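PDB 4YAC: C alpha-dehydrogenase from Sphingobium sp. SYK-6, which is an NADH-binding oxidoreductase of the short-chain dehydrogenase/reductase family, named as a Calpha-dehydrogenase of the lignin beta-aryl ether cleavage pathway. Local coordinates for residues 55-63 and 74-82; 215-225 and 252-262. All coordinates share one frame; numbering follows the deposited sequence.

Contact 1. Residues 55-63 and 74-82; sequences NVAVHPVRL and AVDEAEQVF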
loop_
_atom_site.group_PDB
_atom_site.type_symbol
_atom_site.label_atom_id
_atom_site.label_comp_id
_atom_site.label_asym_id
_atom_site.label_seq_id
_atom_site.Cartn_x
_atom_site.Cartn_y
_atom_site.Cartn_z
ATOM N N ASN A 55 6.599 20.401 33.013
ATOM C CA ASN A 55 8.006 20.745 32.845
ATOM C C ASN A 55 8.559 20.171 31.543
ATOM O O ASN A 55 9.286 19.175 31.538
ATOM C CB ASN A 55 8.821 20.249 34.034
ATOM C CG ASN A 55 10.135 20.991 34.185
ATOM O OD1 ASN A 55 10.172 22.223 34.173
ATOM N ND2 ASN A 55 11.223 20.247 34.315
ATOM N N VAL A 56 8.204 20.817 30.437
ATOM C CA VAL A 56 8.533 20.322 29.116
ATOM C C VAL A 56 9.091 21.419 28.231
ATOM O O VAL A 56 8.938 22.609 28.518
ATOM C CB VAL A 56 7.291 19.728 28.426
ATOM C CG1 VAL A 56 6.748 18.566 29.235
ATOM C CG2 VAL A 56 6.225 20.802 28.244
ATOM N N ALA A 57 9.740 20.993 27.154
ATOM C CA ALA A 57 10.115 21.876 26.067
ATOM C C ALA A 57 9.294 21.471 24.856
ATOM O O ALA A 57 9.612 20.485 24.194
ATOM C CB ALA A 57 11.597 21.782 25.767
ATOM N N VAL A 58 8.232 22.227 24.591
ATOM C CA VAL A 58 7.372 21.973 23.444
ATOM C C VAL A 58 7.174 23.248 22.633
ATOM O O VAL A 58 6.883 24.313 23.187
ATOM C CB VAL A 58 5.993 21.419 23.871
ATOM C CG1 VAL A 58 5.081 21.204 22.661
ATOM C CG2 VAL A 58 6.163 20.117 24.636
ATOM N N HIS A 59 7.336 23.120 21.320
ATOM C CA HIS A 59 7.177 24.229 20.394
ATOM C C HIS A 59 6.102 23.896 19.359
ATOM O O HIS A 59 6.247 22.926 18.626
ATOM C CB HIS A 59 8.487 24.542 19.678
ATOM C CG HIS A 59 8.363 25.649 18.681
ATOM N ND1 HIS A 59 8.263 26.972 19.051
ATOM C CD2 HIS A 59 8.282 25.627 17.329
ATOM C CE1 HIS A 59 8.146 27.722 17.968
ATOM N NE2 HIS A 59 8.157 26.930 16.911
ATOM N N PRO A 60 5.029 24.699 19.293
ATOM C CA PRO A 60 3.985 24.479 18.287
ATOM C C PRO A 60 4.320 25.136 16.953
ATOM O O PRO A 60 4.940 26.200 16.936
ATOM C CB PRO A 60 2.764 25.136 18.920
ATOM C CG PRO A 60 3.340 26.287 19.665
ATOM C CD PRO A 60 4.688 25.826 20.182
ATOM N N VAL A 61 3.921 24.503 15.854
ATOM C CA VAL A 61 4.005 25.132 14.546
ATOM C C VAL A 61 2.778 24.750 13.739
ATOM O O VAL A 61 2.464 23.568 13.600
ATOM C CB VAL A 61 5.288 24.729 13.785
ATOM C CG1 VAL A 61 5.387 23.214 13.605
ATOM C CG2 VAL A 61 5.356 25.442 12.438
ATOM N N ARG A 62 2.069 25.744 13.216
ATOM C CA ARG A 62 0.905 25.444 12.392
ATOM C C ARG A 62 1.365 25.101 10.984
ATOM O O ARG A 62 2.003 25.914 10.311
ATOM C CB ARG A 62 -0.086 26.605 12.355
ATOM C CG ARG A 62 -1.466 26.165 11.893
ATOM C CD ARG A 62 -2.293 27.324 11.373
ATOM N NE ARG A 62 -1.831 27.785 10.068
ATOM C CZ ARG A 62 -2.055 27.144 8.924
ATOM N NH1 ARG A 62 -2.730 26.000 8.917
ATOM N NH2 ARG A 62 -1.597 27.641 7.784
ATOM N N LEU A 63 1.030 23.891 10.549
ATOM C CA LEU A 63 1.525 23.343 9.293
ATOM C C LEU A 63 0.502 22.433 8.633
ATOM O O LEU A 63 -0.032 21.529 9.271
ATOM C CB LEU A 63 2.817 22.555 9.535
ATOM C CG LEU A 63 3.321 21.703 8.367
ATOM C CD1 LEU A 63 3.729 22.577 7.193
ATOM C CD2 LEU A 63 4.472 20.818 8.809
ATOM N N ALA A 74 8.832 24.671 8.230
ATOM C CA ALA A 74 8.505 24.236 9.583
ATOM C C ALA A 74 9.652 23.449 10.203
ATOM O O ALA A 74 9.919 23.565 11.397
ATOM C CB ALA A 74 7.237 23.397 9.582
ATOM N N VAL A 75 10.332 22.648 9.392
ATOM C CA VAL A 75 11.476 21.897 9.886
ATOM C C VAL A 75 12.655 22.843 10.121
ATOM O O VAL A 75 13.398 22.677 11.087
ATOM C CB VAL A 75 11.867 20.763 8.920
ATOM C CG1 VAL A 75 13.159 20.100 9.355
ATOM C CG2 VAL A 75 10.758 19.727 8.864
ATOM N N ASP A 76 12.827 23.838 9.252
ATOM C CA ASP A 76 13.821 24.886 9.497
ATOM C C ASP A 76 13.591 25.516 10.861
ATOM O O ASP A 76 14.524 25.702 11.645
ATOM C CB ASP A 76 13.748 25.980 8.436
ATOM C CG ASP A 76 14.392 25.587 7.128
ATOM O OD1 ASP A 76 14.835 24.428 6.969
ATOM O OD2 ASP A 76 14.446 26.466 6.249
ATOM N N GLU A 77 12.332 25.857 11.121
ATOM C CA GLU A 77 11.926 26.470 12.378
ATOM C C GLU A 77 12.284 25.573 13.559
ATOM O O GLU A 77 12.799 26.045 14.578
ATOM C CB GLU A 77 10.424 26.765 12.358
ATOM C CG GLU A 77 9.927 27.543 13.565
ATOM C CD GLU A 77 8.450 27.883 13.475
ATOM O OE1 GLU A 77 8.017 28.407 12.428
ATOM O OE2 GLU A 77 7.723 27.623 14.454
ATOM N N ALA A 78 12.026 24.277 13.411
ATOM C CA ALA A 78 12.387 23.306 14.436
ATOM C C ALA A 78 13.883 23.361 14.736
ATOM O O ALA A 78 14.295 23.301 15.892
ATOM C CB ALA A 78 11.987 21.907 14.000
ATOM N N GLU A 79 14.691 23.486 13.690
ATOM C CA GLU A 79 16.142 23.511 13.845
ATOM C C GLU A 79 16.619 24.791 14.527
ATOM O O GLU A 79 17.586 24.772 15.294
ATOM C CB GLU A 79 16.820 23.355 12.483
ATOM C CG GLU A 79 16.549 22.011 11.827
ATOM C CD GLU A 79 17.102 21.907 10.418
ATOM O OE1 GLU A 79 17.550 22.936 9.867
ATOM O OE2 GLU A 79 17.089 20.789 9.863
ATOM N N GLN A 80 15.946 25.901 14.247
ATOM C CA GLN A 80 16.309 27.177 14.853
ATOM C C GLN A 80 15.924 27.211 16.322
ATOM O O GLN A 80 16.646 27.766 17.150
ATOM C CB GLN A 80 15.638 28.340 14.118
ATOM C CG GLN A 80 16.247 28.665 12.762
ATOM C CD GLN A 80 17.746 28.894 12.834
ATOM O OE1 GLN A 80 18.235 29.601 13.715
ATOM N NE2 GLN A 80 18.482 28.284 11.913
ATOM N N VAL A 81 14.785 26.612 16.642
ATOM C CA VAL A 81 14.249 26.674 17.995
ATOM C C VAL A 81 14.927 25.662 18.922
ATOM O O VAL A 81 15.293 25.999 20.053
ATOM C CB VAL A 81 12.725 26.446 17.981
ATOM C CG1 VAL A 81 12.175 26.280 19.394
ATOM C CG2 VAL A 81 12.035 27.609 17.277
ATOM N N PHE A 82 15.096 24.431 18.442
ATOM C CA PHE A 82 15.677 23.356 19.248
ATOM C C PHE A 82 16.978 22.833 18.651
ATOM O O PHE A 82 18.017 22.841 19.304
ATOM C CB PHE A 82 14.691 22.191 19.389
ATOM C CG PHE A 82 13.495 22.483 20.257
ATOM C CD1 PHE A 82 13.594 23.291 21.379
ATOM C CD2 PHE A 82 12.265 21.920 19.956
ATOM C CE1 PHE A 82 12.489 23.540 22.172
ATOM C CE2 PHE A 82 11.159 22.164 20.743
ATOM C CZ PHE A 82 11.266 22.972 21.849
#

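Contact 2. Residues 215-225 and 252-262; sequences EAVFAGLKRVI and YPEFAEGQKAR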
loop_
_atom_site.group_PDB
_atom_site.type_symbol
_atom_site.label_atom_id
_atom_site.label_comp_id
_atom_site.label_asym_id
_atom_site.label_seq_id
_atom_site.Cartn_x
_atom_site.Cartn_y
_atom_site.Cartn_z
ATOM N N GLU A 215 -14.511 -12.034 7.906
ATOM C CA GLU A 215 -14.479 -11.789 9.343
ATOM C C GLU A 215 -15.482 -10.729 9.784
ATOM O O GLU A 215 -15.438 -9.587 9.325
ATOM C CB GLU A 215 -13.082 -11.345 9.789
ATOM C CG GLU A 215 -11.987 -12.382 9.630
ATOM C CD GLU A 215 -10.804 -12.112 10.548
ATOM O OE1 GLU A 215 -9.831 -11.472 10.098
ATOM O OE2 GLU A 215 -10.851 -12.534 11.723
ATOM N N ALA A 216 -16.391 -11.123 10.670
ATOM C CA ALA A 216 -17.100 -10.176 11.522
ATOM C C ALA A 216 -16.365 -10.124 12.858
ATOM O O ALA A 216 -16.626 -9.263 13.698
ATOM C CB ALA A 216 -18.551 -10.586 11.716
ATOM N N VAL A 217 -15.435 -11.062 13.030
ATOM C CA VAL A 217 -14.678 -11.212 14.269
ATOM C C VAL A 217 -13.584 -10.153 14.370
ATOM O O VAL A 217 -13.248 -9.716 15.468
ATOM C CB VAL A 217 -14.054 -12.655 14.403
ATOM C CG1 VAL A 217 -13.740 -13.286 13.042
ATOM C CG2 VAL A 217 -12.804 -12.654 15.293
ATOM N N PHE A 218 -13.037 -9.729 13.234
ATOM C CA PHE A 218 -12.016 -8.687 13.248
ATOM C C PHE A 218 -12.569 -7.405 13.856
ATOM O O PHE A 218 -11.933 -6.788 14.710
ATOM C CB PHE A 218 -11.487 -8.396 11.844
ATOM C CG PHE A 218 -10.478 -7.281 11.808
ATOM C CD1 PHE A 218 -10.845 -6.003 11.420
ATOM C CD2 PHE A 218 -9.166 -7.508 12.193
ATOM C CE1 PHE A 218 -9.918 -4.975 11.399
ATOM C CE2 PHE A 218 -8.235 -6.483 12.175
ATOM C CZ PHE A 218 -8.612 -5.216 11.777
ATOM N N ALA A 219 -13.756 -7.011 13.405
ATOM C CA ALA A 219 -14.413 -5.809 13.906
ATOM C C ALA A 219 -14.695 -5.925 15.401
ATOM O O ALA A 219 -14.608 -4.941 16.137
ATOM C CB ALA A 219 -15.704 -5.559 13.143
ATOM N N GLY A 220 -15.031 -7.132 15.843
ATOM C CA GLY A 220 -15.330 -7.382 17.242
ATOM C C GLY A 220 -14.093 -7.291 18.111
ATOM O O GLY A 220 -14.132 -6.731 19.207
ATOM N N LEU A 221 -12.991 -7.852 17.624
ATOM C CA LEU A 221 -11.717 -7.741 18.318
ATOM C C LEU A 221 -11.292 -6.284 18.327
ATOM O O LEU A 221 -10.809 -5.775 19.336
ATOM C CB LEU A 221 -10.652 -8.613 17.650
ATOM C CG LEU A 221 -10.921 -10.121 17.672
ATOM C CD1 LEU A 221 -9.806 -10.880 16.967
ATOM C CD2 LEU A 221 -11.100 -10.620 19.096
ATOM N N LYS A 222 -11.500 -5.620 17.194
ATOM C CA LYS A 222 -11.201 -4.201 17.046
ATOM C C LYS A 222 -11.969 -3.362 18.064
ATOM O O LYS A 222 -11.405 -2.474 18.692
ATOM C CB LYS A 222 -11.536 -3.746 15.625
ATOM C CG LYS A 222 -11.005 -2.376 15.239
ATOM C CD LYS A 222 -11.110 -2.187 13.732
ATOM C CE LYS A 222 -10.731 -0.783 13.294
ATOM N NZ LYS A 222 -10.690 -0.679 11.806
ATOM N N ARG A 223 -13.255 -3.648 18.233
ATOM C CA ARG A 223 -14.084 -2.874 19.152
ATOM C C ARG A 223 -13.563 -2.949 20.589
ATOM O O ARG A 223 -13.615 -1.962 21.322
ATOM C CB ARG A 223 -15.537 -3.351 19.096
ATOM C CG ARG A 223 -16.499 -2.481 19.892
ATOM C CD ARG A 223 -17.761 -2.174 19.099
ATOM N NE ARG A 223 -18.693 -1.337 19.851
ATOM C CZ ARG A 223 -18.592 -0.015 19.970
ATOM N NH1 ARG A 223 -17.590 0.640 19.394
ATOM N NH2 ARG A 223 -19.493 0.656 20.676
ATOM N N VAL A 224 -13.056 -4.113 20.982
ATOM C CA VAL A 224 -12.551 -4.304 22.338
ATOM C C VAL A 224 -11.287 -3.470 22.593
ATOM O O VAL A 224 -11.123 -2.924 23.684
ATOM C CB VAL A 224 -12.268 -5.799 22.618
ATOM C CG1 VAL A 224 -11.506 -5.985 23.931
ATOM C CG2 VAL A 224 -13.577 -6.583 22.655
ATOM N N ILE A 225 -10.401 -3.365 21.602
ATOM C CA ILE A 225 -9.202 -2.533 21.765
ATOM C C ILE A 225 -9.608 -1.061 21.701
ATOM O O ILE A 225 -9.090 -0.251 22.472
ATOM C CB ILE A 225 -8.052 -2.854 20.705
ATOM C CG1 ILE A 225 -7.132 -1.634 20.437
ATOM C CG2 ILE A 225 -8.598 -3.446 19.407
ATOM C CD1 ILE A 225 -6.778 -1.391 18.982
ATOM N N TYR A 252 -1.271 -6.084 19.248
ATOM C CA TYR A 252 -2.549 -6.789 19.336
ATOM C C TYR A 252 -2.407 -8.265 18.969
ATOM O O TYR A 252 -2.599 -8.640 17.812
ATOM C CB TYR A 252 -3.582 -6.121 18.426
ATOM C CG TYR A 252 -3.590 -4.621 18.563
ATOM C CD1 TYR A 252 -3.988 -4.019 19.746
ATOM C CD2 TYR A 252 -3.183 -3.808 17.517
ATOM C CE1 TYR A 252 -3.983 -2.651 19.883
ATOM C CE2 TYR A 252 -3.182 -2.434 17.644
ATOM C CZ TYR A 252 -3.585 -1.862 18.830
ATOM O OH TYR A 252 -3.591 -0.496 18.974
ATOM N N PRO A 253 -2.074 -9.112 19.958
ATOM C CA PRO A 253 -1.918 -10.550 19.701
ATOM C C PRO A 253 -3.209 -11.206 19.203
ATOM O O PRO A 253 -3.163 -12.319 18.678
ATOM C CB PRO A 253 -1.509 -11.118 21.066
ATOM C CG PRO A 253 -1.045 -9.951 21.866
ATOM C CD PRO A 253 -1.784 -8.763 21.360
ATOM N N GLU A 254 -4.338 -10.522 19.368
ATOM C CA GLU A 254 -5.626 -11.023 18.893
ATOM C C GLU A 254 -5.620 -11.303 17.401
ATOM O O GLU A 254 -6.125 -12.327 16.942
ATOM C CB GLU A 254 -6.739 -10.019 19.172
ATOM C CG GLU A 254 -6.827 -9.537 20.580
ATOM C CD GLU A 254 -6.082 -8.241 20.815
ATOM O OE1 GLU A 254 -4.850 -8.220 20.636
ATOM O OE2 GLU A 254 -6.738 -7.241 21.173
ATOM N N PHE A 255 -5.058 -10.363 16.651
ATOM C CA PHE A 255 -5.137 -10.379 15.200
ATOM C C PHE A 255 -4.261 -11.467 14.582
ATOM O O PHE A 255 -4.270 -11.658 13.366
ATOM C CB PHE A 255 -4.744 -9.002 14.651
ATOM C CG PHE A 255 -5.672 -7.888 15.079
ATOM C CD1 PHE A 255 -7.037 -8.101 15.176
ATOM C CD2 PHE A 255 -5.176 -6.630 15.387
ATOM C CE1 PHE A 255 -7.890 -7.085 15.566
ATOM C CE2 PHE A 255 -6.026 -5.608 15.779
ATOM C CZ PHE A 255 -7.383 -5.837 15.868
ATOM N N ALA A 256 -3.520 -12.185 15.423
ATOM C CA ALA A 256 -2.585 -13.202 14.953
ATOM C C ALA A 256 -3.273 -14.296 14.138
ATOM O O ALA A 256 -2.932 -14.507 12.974
ATOM C CB ALA A 256 -1.847 -13.817 16.132
ATOM N N GLU A 257 -4.232 -14.990 14.743
ATOM C CA GLU A 257 -4.889 -16.109 14.072
ATOM C C GLU A 257 -5.612 -15.635 12.815
ATOM O O GLU A 257 -5.608 -16.323 11.795
ATOM C CB GLU A 257 -5.872 -16.816 15.013
ATOM C CG GLU A 257 -5.219 -17.579 16.170
ATOM C CD GLU A 257 -4.144 -18.555 15.715
ATOM O OE1 GLU A 257 -4.464 -19.477 14.937
ATOM O OE2 GLU A 257 -2.977 -18.400 16.140
ATOM N N GLY A 258 -6.223 -14.458 12.889
ATOM C CA GLY A 258 -6.872 -13.878 11.730
ATOM C C GLY A 258 -5.870 -13.547 10.637
ATOM O O GLY A 258 -6.145 -13.737 9.452
ATOM N N GLN A 259 -4.702 -13.052 11.037
ATOM C CA GLN A 259 -3.660 -12.690 10.083
ATOM C C GLN A 259 -3.027 -13.943 9.474
ATOM O O GLN A 259 -2.652 -13.947 8.302
ATOM C CB GLN A 259 -2.592 -11.818 10.754
ATOM C CG GLN A 259 -1.572 -11.222 9.790
ATOM C CD GLN A 259 -2.217 -10.402 8.685
ATOM O OE1 GLN A 259 -3.096 -9.576 8.940
ATOM N NE2 GLN A 259 -1.794 -10.637 7.449
ATOM N N LYS A 260 -2.916 -15.004 10.269
ATOM C CA LYS A 260 -2.392 -16.277 9.779
ATOM C C LYS A 260 -3.233 -16.800 8.626
ATOM O O LYS A 260 -2.710 -17.371 7.668
ATOM C CB LYS A 260 -2.366 -17.326 10.890
ATOM C CG LYS A 260 -1.271 -17.160 11.931
ATOM C CD LYS A 260 -1.376 -18.277 12.959
ATOM C CE LYS A 260 -0.251 -18.248 13.972
ATOM N NZ LYS A 260 -0.307 -19.455 14.844
ATOM N N ALA A 261 -4.545 -16.615 8.737
ATOM C CA ALA A 261 -5.478 -17.068 7.713
ATOM C C ALA A 261 -5.317 -16.249 6.438
ATOM O O ALA A 261 -5.303 -16.798 5.335
ATOM C CB ALA A 261 -6.904 -16.978 8.223
ATOM N N ARG A 262 -5.205 -14.935 6.599
ATOM C CA ARG A 262 -4.961 -14.051 5.468
ATOM C C ARG A 262 -3.640 -14.409 4.794
ATOM O O ARG A 262 -3.554 -14.453 3.569
ATOM C CB ARG A 262 -4.954 -12.588 5.918
ATOM C CG ARG A 262 -6.336 -12.034 6.236
ATOM C CD ARG A 262 -6.285 -10.538 6.525
ATOM N NE ARG A 262 -5.648 -10.244 7.806
ATOM C CZ ARG A 262 -6.278 -10.241 8.978
ATOM N NH1 ARG A 262 -7.574 -10.518 9.048
ATOM N NH2 ARG A 262 -5.608 -9.955 10.086
#

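Contact 1. Residues 55-63 and 74-82
His-59 and Glu-77 join an edge strand of a Rossmann-type sheet to the helix that follows it, a beta-alpha unit whose two axes run nearly antiparallel (161°) and 9.7 Å apart. Donation from His-59 NE2 to Glu-77 OE2 spans 2.6 Å and is almost straight, with an N-H...O angle of 170°. The oxygen lies in the plane of the imidazole and uses its anti lone pair, while the carboxylate is turned steeply against the ring. The extended Glu-77 chain carries its acid from the helix to the imidazole edge, and Val-61 CG2 lies 3.8 Å from the same OE2. Over one imidazole face sits Val-81 CG2, a CH-pi contact 4.0 Å from the ring centroid. With CG anti to the backbone N (chi1 178°), His-59 directs its ring at the helix, and its CB is left 3.7 Å from Phe-82 CE2. At the other end, Ala-74 CB meets Val-61 CG2 (4.0 Å) and Leu-63 CD2 (3.9 Å). A leucine in place of His-59 would probably leave the Glu-77 carboxylate without its N-H donor and freer to turn. The nearby carboxylate would probably stabilise a positive charge on the imidazole, though the bond itself needs only an NE2-H.

Contact 2. Residues 215-225 and 252-262
Glu-215 and Arg-262 form a salt bridge across the two segments, OE1 to NH1 at 2.7 Å, but as a hydrogen bond it is weak because the N-H...O angle is only 118°. Carboxylate and guanidinium are nearly coplanar, OE1 arriving at the guanidinium edge. Two other nitrogens of Arg-262 are spent within its own helix: NH2 (2.8 Å) and NE (2.9 Å) both donate to Gln-259 OE1, which they reach from the same face of the amide. This side-on grip, made possible because the chain bends at chi3, fixes the guanidinium, over whose face lies Gly-258 O. Gln-259 NE2 is satisfied in turn by Asp-263. The buried acid of Glu-254 finds its salt bridge on Arg-282 of the second subunit, while Glu-254 CB packs against Leu-221 CD1 at 3.9 Å. Tyr-252 OH has a weak bond from Gly-188 N. Between these polar groups, Phe-218 CE2 lies over one face of the Phe-255 ring, 3.5 Å from its CE1, with the planes 35° apart. Leu-221 CB touches Phe-255 CE1 at 3.8 Å. The arrangement is an antiparallel helix pair, its axes at 150° and 10.8 Å apart, with an aromatic core beside a subunit interface.

In the fold
From the N terminus, contact 1 comes first: ten residues separate segments 55-63 and 74-82, six of them the first part of helix 68-81, which packs on the sheet edge. Backbone bonds to strand 33-38 hold strand 57-62 in the sheet, and Leu-63, just beyond it, touches the bound NADH. The chain then builds the strands up to 180-185, and contact 2 closes a loop of 26 residues that includes helix 231-243 and strand 248-249, the other outermost strand of the sheet. The two loops are in series, neither nesting nor crossing. The centres of contacts 1 and 2 are about 39 Å apart. Contact 1 ties an edge within the subunit, whereas contact 2 lies against the second subunit.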